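PDB 4WOE: taurocyamine kinase from Schistosoma mansoni, which reversibly transfers phosphate between ATP and the guanidino compound taurocyamine, using magnesium as cofactor. Local coordinates for residues C384-Y389 and I423-G428; G428-Y433 and G626-C631. The protein carries 4 engineered substitutions. All coordinates share one frame; numbering follows the deposited sequence.

Contact 1: residues C384-Y389 and I423-G428. With 3S5 (Taurocyamine), chain F.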
loop_
_atom_site.group_PDB
_atom_site.type_symbol
_atom_site.label_atom_id
_atom_site.label_comp_id
_atom_site.label_asym_id
_atom_site.label_seq_id
_atom_site.Cartn_x
_atom_site.Cartn_y
_atom_site.Cartn_z
ATOM N N CYS A 384 3.476 22.721 8.664
ATOM C CA CYS A 384 4.410 21.798 8.029
ATOM C C CYS A 384 5.773 22.424 7.764
ATOM O O CYS A 384 5.942 23.143 6.778
ATOM C CB CYS A 384 3.810 21.296 6.715
ATOM S SG CYS A 384 4.806 20.121 5.795
ATOM N N TYR A 385 6.746 22.135 8.632
ATOM C CA TYR A 385 8.115 22.641 8.452
ATOM C C TYR A 385 8.685 22.294 7.067
ATOM O O TYR A 385 9.356 23.114 6.443
ATOM C CB TYR A 385 9.040 22.107 9.548
ATOM C CG TYR A 385 8.698 22.581 10.951
ATOM C CD1 TYR A 385 9.268 23.738 11.479
ATOM C CD2 TYR A 385 7.813 21.868 11.754
ATOM C CE1 TYR A 385 8.959 24.169 12.768
ATOM C CE2 TYR A 385 7.503 22.293 13.039
ATOM C CZ TYR A 385 8.075 23.444 13.536
ATOM O OH TYR A 385 7.762 23.864 14.805
ATOM N N THR A 386 8.390 21.088 6.588
ATOM C CA THR A 386 8.847 20.611 5.282
ATOM C C THR A 386 8.503 21.570 4.140
ATOM O O THR A 386 9.322 21.808 3.246
ATOM C CB THR A 386 8.228 19.242 4.954
ATOM O OG1 THR A 386 8.307 18.392 6.100
ATOM C CG2 THR A 386 8.923 18.588 3.762
ATOM N N ARG A 387 7.283 22.102 4.170
ATOM C CA ARG A 387 6.827 22.998 3.117
ATOM C C ARG A 387 7.226 24.451 3.368
ATOM O O ARG A 387 7.593 25.173 2.434
ATOM C CB ARG A 387 5.311 22.917 2.943
ATOM C CG ARG A 387 4.846 23.825 1.836
ATOM C CD ARG A 387 3.402 23.638 1.476
ATOM N NE ARG A 387 3.084 24.440 0.301
ATOM C CZ ARG A 387 2.001 25.200 0.175
ATOM N NH1 ARG A 387 1.106 25.258 1.150
ATOM N NH2 ARG A 387 1.809 25.891 -0.937
ATOM N N LYS A 388 7.164 24.866 4.629
ATOM C CA LYS A 388 7.429 26.247 4.991
ATOM C C LYS A 388 8.810 26.736 4.525
ATOM O O LYS A 388 8.985 27.918 4.202
ATOM C CB LYS A 388 7.287 26.410 6.499
ATOM C CG LYS A 388 7.615 27.795 7.027
ATOM C CD LYS A 388 7.356 27.854 8.524
ATOM C CE LYS A 388 7.957 29.096 9.153
ATOM N NZ LYS A 388 7.828 29.075 10.636
ATOM N N TYR A 389 9.786 25.832 4.468
ATOM C CA TYR A 389 11.149 26.223 4.103
ATOM C C TYR A 389 11.556 25.742 2.714
ATOM O O TYR A 389 12.681 26.004 2.274
ATOM C CB TYR A 389 12.135 25.721 5.159
ATOM C CG TYR A 389 11.952 26.429 6.485
ATOM C CD1 TYR A 389 12.496 27.705 6.700
ATOM C CD2 TYR A 389 11.203 25.852 7.507
ATOM C CE1 TYR A 389 12.319 28.359 7.904
ATOM C CE2 TYR A 389 11.017 26.501 8.718
ATOM C CZ TYR A 389 11.572 27.749 8.911
ATOM O OH TYR A 389 11.387 28.389 10.116
ATOM N N ILE A 423 4.903 16.702 9.112
ATOM C CA ILE A 423 5.401 18.069 9.208
ATOM C C ILE A 423 6.914 18.218 9.081
ATOM O O ILE A 423 7.408 19.344 8.951
ATOM C CB ILE A 423 4.951 18.725 10.542
ATOM C CG1 ILE A 423 5.658 18.093 11.738
ATOM C CG2 ILE A 423 3.440 18.615 10.718
ATOM C CD1 ILE A 423 5.132 18.598 13.076
ATOM N N CYS A 424 7.644 17.102 9.117
ATOM C CA CYS A 424 9.104 17.117 8.971
ATOM C C CYS A 424 9.557 16.214 7.822
ATOM O O CYS A 424 8.905 15.223 7.499
ATOM C CB CYS A 424 9.798 16.680 10.275
ATOM S SG CYS A 424 9.965 17.934 11.605
ATOM N N PRO A 425 10.693 16.549 7.205
ATOM C CA PRO A 425 11.318 15.690 6.188
ATOM C C PRO A 425 12.027 14.461 6.785
ATOM O O PRO A 425 12.125 14.325 8.017
ATOM C CB PRO A 425 12.334 16.628 5.532
ATOM C CG PRO A 425 12.723 17.568 6.640
ATOM C CD PRO A 425 11.445 17.801 7.418
ATOM N N ARG A 426 12.518 13.579 5.918
ATOM C CA ARG A 426 13.359 12.458 6.338
ATOM C C ARG A 426 14.605 12.363 5.452
ATOM O O ARG A 426 14.512 12.002 4.267
ATOM C CB ARG A 426 12.583 11.137 6.292
ATOM C CG ARG A 426 11.314 11.128 7.115
ATOM C CD ARG A 426 11.605 11.042 8.606
ATOM N NE ARG A 426 10.382 10.706 9.320
ATOM C CZ ARG A 426 9.429 11.583 9.629
ATOM N NH1 ARG A 426 9.574 12.875 9.321
ATOM N NH2 ARG A 426 8.338 11.170 10.261
ATOM N N THR A 427 15.764 12.657 6.022
ATOM C CA THR A 427 16.981 12.787 5.217
ATOM C C THR A 427 17.531 11.427 4.778
ATOM O O THR A 427 17.129 10.400 5.313
ATOM C CB THR A 427 18.076 13.547 5.979
ATOM O OG1 THR A 427 18.438 12.808 7.142
ATOM C CG2 THR A 427 17.581 14.935 6.410
ATOM N N GLY A 428 18.440 11.428 3.795
ATOM C CA GLY A 428 19.001 10.193 3.278
ATOM C C GLY A 428 20.365 9.776 3.833
ATOM O O GLY A 428 20.725 8.581 3.804
HETATM N N01 3S5 F . 10.628 11.577 12.861
HETATM C C02 3S5 F . 9.444 11.158 13.172
HETATM N N03 3S5 F . 9.246 9.889 13.409
HETATM N N04 3S5 F . 8.396 12.037 13.255
HETATM C C05 3S5 F . 8.502 13.460 13.013
HETATM C C06 3S5 F . 7.085 14.075 12.958
HETATM S S07 3S5 F . 6.291 13.800 11.401
HETATM O O08 3S5 F . 7.246 14.221 10.297
HETATM O O09 3S5 F . 5.962 12.335 11.216
HETATM O O10 3S5 F . 5.003 14.588 11.289
HETATM O O HOH W 1 6.769 16.534 5.895
#
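Thr386, near the start of helix 385-388, grips the carbonyl of Ile423, and this pairing sets a short capped helix against the loop that holds the sulfonate of taurocyamine in the second phosphagen kinase N-terminal domain. It illustrates how a loop is fixed on its far side while its own N-H groups serve a ligand. Cys384 occupies the N-cap, its sulfur weakly accepting from Arg387 N. Among the bonds between the segments, Thr386 N gives to Ile423 O at 3.1 Å, approaching from above the carbonyl plane. The hydroxyl OG1 lies beside its own backbone N (chi1 -45°), which brings it to the same oxygen in a weak and unsettled bond, Thr386 OG1 to Ile423 O at 3.1 Å.

Apolar packing is the second group. Tyr385 sets CD2 against Ile423 CG1 at 4.3 Å, and Cys424 SG makes an oblique sulfur-aromatic contact with the same ring. Tyr447 also meets the Tyr385 ring edge-to-face, and Leu443 of helix 437-448 touches it.

Ligand bonds form the third group. Ile423 N donates to O10 of taurocyamine at 3.0 Å, and Cys424 N to its O08 at 3.1 Å. Arg426 adds a two-pronged grip, NH1 to O08 at 2.9 Å and NH2 to O09 at 2.8 Å, with the sulfonate sulfur in the guanidinium plane. All three sulfonate oxygens are thus held. The ligand's own N01 sits over the centre of one guanidinium face, and Glu585, hydrogen-bonded to taurocyamine, also forms a long, weak ion pair with Arg426. A bend at chi2 (-74°) curls the Arg426 chain back along its own loop, where NH1 also donates, within the guanidinium plane, to Pro425 O.

Contact 2: residues G428-Y433 and G626-C631; sequences GEAECY and GYITCC. With 3S5 (Taurocyamine), chain F.
Tyr433 and Ile628 lie side by side but run opposite ways, the aromatic side chain running toward the backbone of 629-631 while the isoleucine reaches back toward the turn at 429-432. The methyl CG2 of Ile628 meets the ring obliquely, 3.5 Å from Tyr433 CE2. The same methyl also packs against Ala430, with CG2 4.1 Å from Ala430 CB, and so wedges between the turn and the tyrosine. A chi1 of -54° puts Ile628 CG1 beside the backbone N, so that CG2 is anti to it and meets Tyr433.

Beyond the ring, Tyr433 OH donates to Thr629 O at 2.9 Å. That oxygen lies near the ring plane at its edge, and the donor is tilted 31° from the carbonyl plane. One buried aromatic thus combines apolar contact on its flank with a hydrogen bond at its hydroxyl. The loop it joins leads to Cys631, predicted to be the active-site residue, whose SG accepts from taurocyamine N01 at 3.4 Å.

The opposing segment is braced from within: a type I turn runs from Glu429 to Cys432, and Cys432 SG folds back to accept from Gly428 N at 3.6 Å.

Around this interface, Leu440 and Ile444 of helix 437-448 pack on Tyr433, so the N-terminal domain contributes both turn and helix. From the C-terminal domain, Ile628 follows the small hairpin of strands 621-622 and 626-627, and its carbonyl takes a bond from Ser490, just past strand 480-489.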
loop_
_atom_site.group_PDB
_atom_site.type_symbol
_atom_site.label_atom_id
_atom_site.label_comp_id
_atom_site.label_asym_id
_atom_site.label_seq_id
_atom_site.Cartn_x
_atom_site.Cartn_y
_atom_site.Cartn_z
ATOM N N GLY A 428 18.440 11.428 3.795
ATOM C CA GLY A 428 19.001 10.193 3.278
ATOM C C GLY A 428 20.365 9.776 3.833
ATOM O O GLY A 428 20.725 8.581 3.804
ATOM N N GLU A 429 21.132 10.756 4.320
ATOM C CA GLU A 429 22.416 10.486 4.956
ATOM C C GLU A 429 22.910 11.718 5.727
ATOM O O GLU A 429 22.375 12.821 5.574
ATOM C CB GLU A 429 23.471 10.027 3.928
ATOM C CG GLU A 429 24.094 11.108 3.056
ATOM C CD GLU A 429 25.296 10.574 2.279
ATOM O OE1 GLU A 429 26.144 9.900 2.904
ATOM O OE2 GLU A 429 25.395 10.814 1.047
ATOM N N ALA A 430 23.921 11.517 6.561
ATOM C CA ALA A 430 24.387 12.565 7.472
ATOM C C ALA A 430 24.851 13.789 6.693
ATOM O O ALA A 430 24.644 14.918 7.131
ATOM C CB ALA A 430 25.507 12.034 8.382
ATOM N N GLU A 431 25.409 13.555 5.505
ATOM C CA GLU A 431 25.917 14.629 4.646
ATOM C C GLU A 431 24.807 15.563 4.140
ATOM O O GLU A 431 25.085 16.657 3.638
ATOM C CB GLU A 431 26.682 14.028 3.461
ATOM C CG GLU A 431 27.473 15.038 2.640
ATOM C CD GLU A 431 28.085 14.427 1.386
ATOM O OE1 GLU A 431 28.443 13.233 1.418
ATOM O OE2 GLU A 431 28.211 15.145 0.369
ATOM N N CYS A 432 23.549 15.151 4.280
ATOM C CA CYS A 432 22.437 16.027 3.900
ATOM C C CYS A 432 22.480 17.359 4.641
ATOM O O CYS A 432 22.193 18.415 4.078
ATOM C CB CYS A 432 21.092 15.332 4.156
ATOM S SG CYS A 432 20.646 14.100 2.885
ATOM N N TYR A 433 22.854 17.300 5.909
ATOM C CA TYR A 433 22.808 18.461 6.776
ATOM C C TYR A 433 23.852 19.513 6.413
ATOM O O TYR A 433 23.723 20.666 6.813
ATOM C CB TYR A 433 22.947 18.025 8.242
ATOM C CG TYR A 433 21.707 17.293 8.699
ATOM C CD1 TYR A 433 20.578 17.996 9.124
ATOM C CD2 TYR A 433 21.646 15.906 8.668
ATOM C CE1 TYR A 433 19.438 17.343 9.527
ATOM C CE2 TYR A 433 20.499 15.236 9.072
ATOM C CZ TYR A 433 19.398 15.961 9.497
ATOM O OH TYR A 433 18.257 15.298 9.882
ATOM N N GLY A 626 24.915 18.111 16.969
ATOM C CA GLY A 626 25.031 16.960 17.858
ATOM C C GLY A 626 24.921 15.627 17.115
ATOM O O GLY A 626 25.480 15.460 16.003
ATOM N N TYR A 627 24.215 14.675 17.731
ATOM C CA TYR A 627 24.037 13.354 17.126
ATOM C C TYR A 627 23.054 13.477 15.963
ATOM O O TYR A 627 21.930 13.967 16.114
ATOM C CB TYR A 627 23.569 12.307 18.158
ATOM C CG TYR A 627 24.665 11.911 19.148
ATOM C CD1 TYR A 627 25.772 11.173 18.731
ATOM C CD2 TYR A 627 24.606 12.302 20.491
ATOM C CE1 TYR A 627 26.781 10.823 19.613
ATOM C CE2 TYR A 627 25.628 11.955 21.392
ATOM C CZ TYR A 627 26.710 11.215 20.944
ATOM O OH TYR A 627 27.728 10.862 21.818
ATOM N N ILE A 628 23.512 13.059 14.791
ATOM C CA ILE A 628 22.751 13.220 13.567
ATOM C C ILE A 628 21.807 12.041 13.323
ATOM O O ILE A 628 22.176 10.882 13.515
ATOM C CB ILE A 628 23.680 13.374 12.376
ATOM C CG1 ILE A 628 24.669 14.515 12.645
ATOM C CG2 ILE A 628 22.874 13.595 11.084
ATOM C CD1 ILE A 628 25.882 14.451 11.746
ATOM N N THR A 629 20.589 12.363 12.896
ATOM C CA THR A 629 19.544 11.382 12.692
ATOM C C THR A 629 18.805 11.604 11.360
ATOM O O THR A 629 19.023 12.599 10.662
ATOM C CB THR A 629 18.549 11.440 13.840
ATOM O OG1 THR A 629 18.108 12.793 13.972
ATOM C CG2 THR A 629 19.228 11.004 15.150
ATOM N N CYS A 630 17.918 10.671 11.036
ATOM C CA CYS A 630 17.116 10.727 9.816
ATOM C C CYS A 630 16.286 12.012 9.732
ATOM O O CYS A 630 16.436 12.809 8.791
ATOM C CB CYS A 630 16.198 9.506 9.741
ATOM S SG CYS A 630 15.187 9.476 8.250
ATOM N N CYS A 631 15.410 12.186 10.717
ATOM C CA CYS A 631 14.577 13.371 10.848
ATOM C C CYS A 631 15.307 14.466 11.637
ATOM O O CYS A 631 15.925 14.175 12.666
ATOM C CB CYS A 631 13.265 13.012 11.546
ATOM S SG CYS A 631 12.091 14.377 11.705
HETATM N N01 3S5 F . 10.628 11.577 12.861
HETATM C C02 3S5 F . 9.444 11.158 13.172
HETATM N N03 3S5 F . 9.246 9.889 13.409
HETATM N N04 3S5 F . 8.396 12.037 13.255
HETATM C C05 3S5 F . 8.502 13.460 13.013
HETATM C C06 3S5 F . 7.085 14.075 12.958
HETATM S S07 3S5 F . 6.291 13.800 11.401
HETATM O O08 3S5 F . 7.246 14.221 10.297
HETATM O O09 3S5 F . 5.962 12.335 11.216
HETATM O O10 3S5 F . 5.003 14.588 11.289
#

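Overall arrangement
After the first approximate repeat, the chain enters the second, where contact 1 closes a wholly N-terminal-domain loop: residues 390-422, rich in helix, return so that 423-428 lies against 384-389. Contact 2 opens where contact 1 ends, the two sharing Gly428, so they stand in series, neither enclosing nor crossing the other. Its loop is far longer, taking in helix 437-448 and much of the C-terminal antiparallel sheet before strand 626-627. Contact 2 therefore joins domains, whereas contact 1 shapes one. Between them, Thr427 OG1 probably bonds to Cys630 O at 2.6 Å. Both touch taurocyamine, contact 1 at the sulfonate and, through Arg426, beside the guanidino group, contact 2 through Cys631 at guanidino N01.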